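Long-range contacts in 6-aminohexanoate-dimer hydrolase (Bacillus anthracis, PDB 4GB7), which probably hydrolyses amide bonds of 6-aminohexanoate dimers or related compounds, as a serine hydrolase of the beta-lactamase superfamily: residues Y194-L204 against Q210-P219; D225-M233 against T291-A299. All coordinates share one frame; numbering follows the deposited sequence.

Contact 1: Y194-L204 against Q210-P219; sequences YPTHGYEHPAL and QLYLASNILP
Gln-210, on helix 206-214, shows how one bent amide side chain can hold a loop that folds back over its own helix. Turning at chi2, it brings its amide against the backbone of 195-197, with CD 3.1 Å from Pro-195 O. Its NE2 donates to Thr-196 O over 3.1 Å in a bent bond (135° at the hydrogen), arriving well above the carbonyl plane. From the opposite face Tyr-199 N reaches the same oxygen, closing the type I' turn 196-199, so this carbonyl is gripped from both sides. Asn-206 ties both partners: its OD1 accepts from Gln-210 NE2, and its ND2 donates to Pro-195 O. At the other end of the amide, Gln-210 OE1 meets the edge of the His-197 ring, 3.2 Å from CD2, with the two planes turned 43° apart.

Beyond the turn the contact becomes apolar. With CG anti to its nitrogen (chi1 179°), Tyr-199 extends its ring past Leu-213 to Leu-218, beyond the helix end: its CB rests 3.8 Å from Leu-213 CD1, and CZ lies 3.7 Å from Leu-218 CD1. Leu-204 and Leu-218 then meet tip to tip, CD2 to CD1 at 3.8 Å. Packing slackens outward, where Tyr-199 CE1 and Pro-219 CD stand 4.5 Å apart, and the loop's outer side, with Gly-198, Glu-200 and Pro-202, belongs to the solvent-facing surface.

Polar bonds at the turn and apolar packing thus join the loop after strand 191-193 to the C-terminal part of helix 206-214, which a Schellman motif closes at Asn-216. His-197, with Asp-225 bonded to ND1 and Glu-236 to NE2, is held at both ring nitrogens, and these acidic neighbours would probably favour its protonated form.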
# COMPACT_ATOMS: atom_id res chain seq x y z
N TYR A 194 -3.59 -20.64 3.94
CA TYR A 194 -2.61 -21.33 3.16
C TYR A 194 -1.84 -22.23 4.11
O TYR A 194 -1.76 -21.95 5.33
CB TYR A 194 -1.59 -20.35 2.54
CG TYR A 194 -2.19 -19.16 1.78
CD1 TYR A 194 -2.57 -19.28 0.46
CD2 TYR A 194 -2.38 -17.95 2.39
CE1 TYR A 194 -3.10 -18.20 -0.22
CE2 TYR A 194 -2.90 -16.87 1.72
CZ TYR A 194 -3.28 -17.01 0.40
OH TYR A 194 -3.80 -15.95 -0.31
N PRO A 195 -1.23 -23.29 3.56
CA PRO A 195 -0.26 -24.02 4.35
C PRO A 195 0.88 -23.13 4.80
O PRO A 195 1.14 -22.10 4.19
CB PRO A 195 0.28 -25.08 3.38
CG PRO A 195 -0.70 -25.15 2.26
CD PRO A 195 -1.39 -23.84 2.20
N THR A 196 1.56 -23.50 5.87
CA THR A 196 2.79 -22.83 6.25
C THR A 196 4.03 -23.39 5.55
O THR A 196 5.02 -22.69 5.44
CB THR A 196 3.04 -22.90 7.77
OG1 THR A 196 3.29 -24.26 8.17
CG2 THR A 196 1.88 -22.31 8.56
N HIS A 197 4.00 -24.65 5.09
CA HIS A 197 5.20 -25.31 4.54
C HIS A 197 6.36 -25.26 5.51
O HIS A 197 7.53 -25.19 5.13
CB HIS A 197 5.55 -24.71 3.17
CG HIS A 197 4.43 -24.84 2.19
ND1 HIS A 197 4.07 -26.03 1.68
CD2 HIS A 197 3.55 -23.90 1.68
CE1 HIS A 197 2.99 -25.86 0.88
NE2 HIS A 197 2.68 -24.56 0.86
N GLY A 198 6.03 -25.28 6.78
CA GLY A 198 7.00 -25.31 7.83
C GLY A 198 7.70 -24.02 8.15
O GLY A 198 8.59 -23.97 9.03
N TYR A 199 7.27 -22.94 7.52
CA TYR A 199 7.93 -21.67 7.75
C TYR A 199 7.17 -20.86 8.75
O TYR A 199 5.96 -20.83 8.70
CB TYR A 199 8.03 -20.85 6.47
CG TYR A 199 8.70 -19.53 6.72
CD1 TYR A 199 10.08 -19.41 6.59
CD2 TYR A 199 7.98 -18.41 7.14
CE1 TYR A 199 10.72 -18.22 6.86
CE2 TYR A 199 8.62 -17.19 7.40
CZ TYR A 199 9.99 -17.11 7.26
OH TYR A 199 10.65 -15.94 7.52
N GLU A 200 7.86 -20.25 9.72
CA GLU A 200 7.21 -19.23 10.52
C GLU A 200 8.24 -18.23 11.00
O GLU A 200 9.39 -18.58 11.19
CB GLU A 200 6.38 -19.82 11.66
CG GLU A 200 7.08 -20.05 12.95
CD GLU A 200 6.25 -20.82 13.98
OE1 GLU A 200 5.01 -20.65 14.07
OE2 GLU A 200 6.86 -21.60 14.70
N HIS A 201 7.81 -16.99 11.12
CA HIS A 201 8.61 -15.90 11.60
C HIS A 201 7.75 -15.16 12.59
O HIS A 201 6.57 -15.00 12.35
CB HIS A 201 8.98 -15.00 10.44
CG HIS A 201 9.85 -13.83 10.82
ND1 HIS A 201 9.40 -12.82 11.59
CD2 HIS A 201 11.18 -13.55 10.55
CE1 HIS A 201 10.39 -11.93 11.79
NE2 HIS A 201 11.48 -12.37 11.16
N PRO A 202 8.32 -14.71 13.73
CA PRO A 202 7.44 -14.17 14.77
C PRO A 202 6.73 -12.88 14.44
O PRO A 202 5.74 -12.55 15.07
CB PRO A 202 8.38 -13.93 15.95
CG PRO A 202 9.73 -13.91 15.36
CD PRO A 202 9.72 -14.79 14.17
N ALA A 203 7.23 -12.15 13.47
CA ALA A 203 6.66 -10.86 13.09
C ALA A 203 6.03 -10.93 11.70
O ALA A 203 5.91 -9.91 11.04
CB ALA A 203 7.75 -9.79 13.10
N LEU A 204 5.63 -12.12 11.25
CA LEU A 204 5.04 -12.23 9.92
C LEU A 204 3.83 -13.15 9.92
O LEU A 204 3.91 -14.33 10.32
CB LEU A 204 6.13 -12.79 9.02
CG LEU A 204 6.21 -12.46 7.54
CD1 LEU A 204 6.25 -10.96 7.24
CD2 LEU A 204 7.39 -13.22 6.96
N GLN A 210 3.91 -16.56 2.96
CA GLN A 210 3.65 -17.35 1.74
C GLN A 210 3.90 -16.57 0.47
O GLN A 210 4.45 -17.11 -0.51
CB GLN A 210 2.26 -17.96 1.72
CG GLN A 210 2.04 -19.03 2.80
CD GLN A 210 3.14 -20.08 2.85
OE1 GLN A 210 3.40 -20.74 1.84
NE2 GLN A 210 3.81 -20.22 4.01
N LEU A 211 3.55 -15.29 0.47
CA LEU A 211 3.79 -14.46 -0.72
C LEU A 211 5.27 -14.30 -0.93
O LEU A 211 5.76 -14.42 -2.04
CB LEU A 211 3.13 -13.09 -0.54
CG LEU A 211 3.36 -12.05 -1.66
CD1 LEU A 211 2.52 -12.47 -2.87
CD2 LEU A 211 3.02 -10.64 -1.17
N TYR A 212 6.00 -14.08 0.16
CA TYR A 212 7.44 -13.96 0.04
C TYR A 212 8.14 -15.29 -0.33
O TYR A 212 9.05 -15.28 -1.14
CB TYR A 212 8.04 -13.36 1.30
CG TYR A 212 7.53 -11.97 1.66
CD1 TYR A 212 7.07 -11.09 0.69
CD2 TYR A 212 7.61 -11.51 2.95
CE1 TYR A 212 6.63 -9.82 1.02
CE2 TYR A 212 7.13 -10.26 3.30
CZ TYR A 212 6.68 -9.40 2.34
OH TYR A 212 6.24 -8.15 2.70
N LEU A 213 7.70 -16.43 0.22
CA LEU A 213 8.22 -17.73 -0.18
C LEU A 213 7.91 -17.99 -1.67
O LEU A 213 8.77 -18.40 -2.44
CB LEU A 213 7.64 -18.83 0.67
CG LEU A 213 8.23 -18.89 2.09
CD1 LEU A 213 7.23 -19.60 3.01
CD2 LEU A 213 9.62 -19.53 2.10
N ALA A 214 6.68 -17.69 -2.07
CA ALA A 214 6.28 -17.79 -3.50
C ALA A 214 7.16 -16.97 -4.44
O ALA A 214 7.40 -17.38 -5.60
CB ALA A 214 4.82 -17.39 -3.66
N SER A 215 7.64 -15.83 -3.94
CA SER A 215 8.46 -14.91 -4.70
C SER A 215 9.95 -15.18 -4.54
O SER A 215 10.76 -14.42 -5.06
CB SER A 215 8.20 -13.47 -4.22
OG SER A 215 6.86 -13.13 -4.29
N ASN A 216 10.30 -16.23 -3.78
CA ASN A 216 11.67 -16.62 -3.58
C ASN A 216 12.50 -15.60 -2.81
O ASN A 216 13.70 -15.46 -3.06
CB ASN A 216 12.35 -16.94 -4.93
CG ASN A 216 13.63 -17.75 -4.75
OD1 ASN A 216 13.72 -18.56 -3.85
ND2 ASN A 216 14.61 -17.52 -5.62
N ILE A 217 11.88 -14.85 -1.90
CA ILE A 217 12.62 -13.83 -1.14
C ILE A 217 12.62 -14.13 0.36
O ILE A 217 13.08 -13.30 1.15
CB ILE A 217 12.16 -12.37 -1.45
CG1 ILE A 217 10.74 -12.07 -0.96
CG2 ILE A 217 12.28 -12.06 -2.93
CD1 ILE A 217 10.37 -10.59 -1.09
N LEU A 218 12.08 -15.29 0.73
CA LEU A 218 12.41 -15.93 2.02
C LEU A 218 13.05 -17.28 1.72
O LEU A 218 12.93 -17.80 0.61
CB LEU A 218 11.18 -16.12 2.90
CG LEU A 218 10.63 -14.84 3.54
CD1 LEU A 218 9.29 -15.10 4.21
CD2 LEU A 218 11.66 -14.26 4.50
N PRO A 219 13.77 -17.86 2.70
CA PRO A 219 14.54 -19.07 2.40
C PRO A 219 13.65 -20.29 2.18
O PRO A 219 12.74 -20.55 3.00
CB PRO A 219 15.37 -19.27 3.66
CG PRO A 219 15.42 -17.94 4.28
CD PRO A 219 14.07 -17.36 4.04

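Contact 2: D225-M233 against T291-A299; sequences DGPMKIYDM and TDETKIEQA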
# COMPACT_ATOMS: atom_id res chain seq x y z
N ASP A 225 8.19 -27.62 -0.11
CA ASP A 225 7.16 -28.12 -1.00
C ASP A 225 6.07 -27.06 -1.19
O ASP A 225 4.91 -27.36 -1.45
CB ASP A 225 6.54 -29.41 -0.42
CG ASP A 225 5.76 -29.17 0.89
OD1 ASP A 225 5.97 -28.14 1.59
OD2 ASP A 225 4.93 -30.02 1.23
N GLY A 226 6.44 -25.80 -1.05
CA GLY A 226 5.50 -24.73 -1.12
C GLY A 226 5.44 -24.09 -2.50
O GLY A 226 6.00 -24.60 -3.49
N PRO A 227 4.78 -22.93 -2.57
CA PRO A 227 4.61 -22.28 -3.88
C PRO A 227 5.93 -21.82 -4.51
O PRO A 227 6.84 -21.33 -3.80
CB PRO A 227 3.65 -21.12 -3.55
CG PRO A 227 4.00 -20.79 -2.13
CD PRO A 227 4.10 -22.16 -1.51
N MSE A 228 6.05 -21.97 -5.84
CA MSE A 228 7.27 -21.58 -6.57
C MSE A 228 7.14 -20.25 -7.31
O MSE A 228 8.13 -19.68 -7.72
CB MSE A 228 7.68 -22.70 -7.55
CG MSE A 228 8.00 -24.08 -6.90
SE MSE A 228 9.51 -23.97 -5.67
CE MSE A 228 10.95 -23.87 -7.02
N LYS A 229 5.90 -19.78 -7.43
CA LYS A 229 5.57 -18.51 -8.02
C LYS A 229 4.28 -18.06 -7.37
O LYS A 229 3.58 -18.87 -6.79
CB LYS A 229 5.44 -18.66 -9.52
CG LYS A 229 4.31 -19.55 -9.97
CD LYS A 229 4.32 -19.68 -11.48
CE LYS A 229 3.16 -20.51 -11.97
NZ LYS A 229 3.00 -20.40 -13.44
N ILE A 230 3.94 -16.77 -7.49
CA ILE A 230 2.77 -16.21 -6.81
C ILE A 230 1.46 -16.96 -7.13
O ILE A 230 0.66 -17.24 -6.24
CB ILE A 230 2.65 -14.69 -7.11
CG1 ILE A 230 3.80 -13.92 -6.46
CG2 ILE A 230 1.31 -14.12 -6.61
CD1 ILE A 230 3.89 -12.51 -7.01
N TYR A 231 1.25 -17.31 -8.39
CA TYR A 231 0.01 -17.97 -8.71
C TYR A 231 -0.15 -19.34 -8.06
O TYR A 231 -1.29 -19.77 -7.80
CB TYR A 231 -0.16 -18.08 -10.22
CG TYR A 231 -0.21 -16.76 -11.00
CD1 TYR A 231 -0.55 -15.56 -10.39
CD2 TYR A 231 0.08 -16.73 -12.34
CE1 TYR A 231 -0.61 -14.39 -11.11
CE2 TYR A 231 0.01 -15.54 -13.07
CZ TYR A 231 -0.32 -14.37 -12.45
OH TYR A 231 -0.40 -13.19 -13.16
N ASP A 232 0.97 -20.01 -7.80
CA ASP A 232 0.96 -21.28 -7.04
C ASP A 232 0.31 -21.11 -5.66
O ASP A 232 -0.43 -21.95 -5.17
CB ASP A 232 2.38 -21.82 -6.83
CG ASP A 232 3.01 -22.39 -8.09
OD1 ASP A 232 2.36 -22.51 -9.17
OD2 ASP A 232 4.22 -22.74 -7.94
N MSE A 233 0.63 -20.00 -5.02
CA MSE A 233 0.05 -19.68 -3.72
C MSE A 233 -1.46 -19.58 -3.80
O MSE A 233 -2.17 -20.06 -2.94
CB MSE A 233 0.68 -18.39 -3.15
CG MSE A 233 0.12 -17.96 -1.79
SE MSE A 233 0.58 -16.18 -1.26
CE MSE A 233 -0.63 -15.26 -2.48
N THR A 291 9.14 -8.73 -7.97
CA THR A 291 8.43 -9.83 -8.65
C THR A 291 8.83 -11.21 -8.12
O THR A 291 9.84 -11.36 -7.46
CB THR A 291 8.68 -9.82 -10.18
OG1 THR A 291 10.01 -10.31 -10.47
CG2 THR A 291 8.47 -8.41 -10.78
N ASP A 292 8.07 -12.23 -8.49
CA ASP A 292 8.50 -13.62 -8.37
C ASP A 292 9.49 -13.97 -9.52
O ASP A 292 9.82 -13.12 -10.36
CB ASP A 292 7.28 -14.58 -8.23
CG ASP A 292 6.48 -14.75 -9.48
OD1 ASP A 292 7.00 -14.46 -10.56
OD2 ASP A 292 5.31 -15.25 -9.35
N GLU A 293 9.96 -15.21 -9.52
CA GLU A 293 11.00 -15.62 -10.47
C GLU A 293 10.47 -15.63 -11.90
O GLU A 293 11.26 -15.64 -12.84
CB GLU A 293 11.50 -16.99 -10.12
CG GLU A 293 12.30 -17.10 -8.86
CD GLU A 293 12.39 -18.56 -8.43
OE1 GLU A 293 11.44 -19.11 -7.77
OE2 GLU A 293 13.42 -19.16 -8.79
N THR A 294 9.14 -15.64 -12.04
CA THR A 294 8.51 -15.55 -13.35
C THR A 294 8.19 -14.14 -13.81
O THR A 294 7.56 -13.94 -14.85
CB THR A 294 7.30 -16.50 -13.47
OG1 THR A 294 6.17 -16.02 -12.74
CG2 THR A 294 7.70 -17.92 -13.06
N LYS A 295 8.71 -13.14 -13.09
CA LYS A 295 8.50 -11.72 -13.38
C LYS A 295 7.04 -11.27 -13.22
O LYS A 295 6.61 -10.21 -13.76
CB LYS A 295 9.10 -11.31 -14.73
CG LYS A 295 10.57 -11.65 -14.92
CD LYS A 295 11.48 -11.12 -13.78
CE LYS A 295 11.29 -9.63 -13.33
NZ LYS A 295 11.80 -8.65 -14.36
N ILE A 296 6.29 -12.03 -12.43
CA ILE A 296 4.96 -11.60 -11.98
C ILE A 296 5.12 -10.75 -10.74
O ILE A 296 5.72 -11.18 -9.74
CB ILE A 296 4.03 -12.80 -11.71
CG1 ILE A 296 3.72 -13.57 -13.00
CG2 ILE A 296 2.74 -12.35 -11.04
CD1 ILE A 296 3.08 -12.78 -14.10
N GLU A 297 4.52 -9.56 -10.77
CA GLU A 297 4.69 -8.61 -9.69
C GLU A 297 3.92 -9.05 -8.43
O GLU A 297 2.86 -9.64 -8.53
CB GLU A 297 4.17 -7.21 -10.07
CG GLU A 297 4.78 -6.60 -11.32
CD GLU A 297 4.10 -6.94 -12.61
OE1 GLU A 297 3.24 -7.86 -12.65
OE2 GLU A 297 4.53 -6.32 -13.64
N GLN A 298 4.49 -8.76 -7.25
CA GLN A 298 3.74 -8.78 -6.00
C GLN A 298 2.82 -7.57 -6.00
O GLN A 298 3.20 -6.53 -5.49
CB GLN A 298 4.67 -8.61 -4.78
CG GLN A 298 5.61 -9.74 -4.56
CD GLN A 298 6.55 -9.46 -3.42
OE1 GLN A 298 6.59 -8.34 -2.90
NE2 GLN A 298 7.33 -10.45 -3.07
N ALA A 299 1.62 -7.74 -6.54
CA ALA A 299 0.65 -6.67 -6.57
C ALA A 299 0.24 -6.18 -5.18
O ALA A 299 -0.19 -5.04 -5.01
CB ALA A 299 -0.61 -7.14 -7.34
O HOH W 1 3.06 -16.26 -10.49
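Asp-292 OD1 is gripped three times by its own loop: Thr-294 OG1 comes on the syn side at 2.8 Å, while Thr-294 N, completing an Asx turn, and Ile-296 N approach from above the carboxylate plane. A chi1 of 72°, with CG between the backbone N and the carbonyl carbon, sets OD1 among these donors and turns OD2 to the helix start at Ile-230. OD2 accepts from Ile-230 N at 2.8 Å in a nearly straight bond (167°), met on the anti side, and a water bridges the same oxygen to Tyr-231 N.

Alongside this polar joint, the Ile-230 chain runs into the loop; its CD1 reaches 3.4 Å from Glu-297 O and 4.1 Å from Gln-298 CG. Tyr-231 crosses Ile-296 at about a right angle, with its OH 3.6 Å from Ile-296 CD1. Tyr-231 CE1 lies 3.9 Å from Ile-296 CG2. The hydroxyl bonds Arg-262 of helix 251-265, so the ring's far end is fixed as well.

The exemplified principle is a carboxylate supplied from a distant loop to the first turn of a helix: with so many donors and the helix's positive end nearby, Asp-292 would be expected to remain ionised.

How the contacts relate
Along the chain the two contacts come in series, contact 1 closing before contact 2 opens, yet their centres lie only about 12 Å apart, on the same side of the chain's centre. Helices 206-214 and 230-235 follow one another and pack together through Met-233 on Gln-210, and Pro-227, in the loop before the second helix, touches Gln-210 too. Tyr-194 of contact 1 also packs on Met-233. A direct bond from Gln-298 NE2 to Ser-215 OG links the residue that follows helix 206-214 to the loop between strands 287-290 and 303-305 of the four-stranded antiparallel sheet. The surface loop, two helices and sheet-connecting loop therefore form one continuous region of the beta-lactamase-like fold.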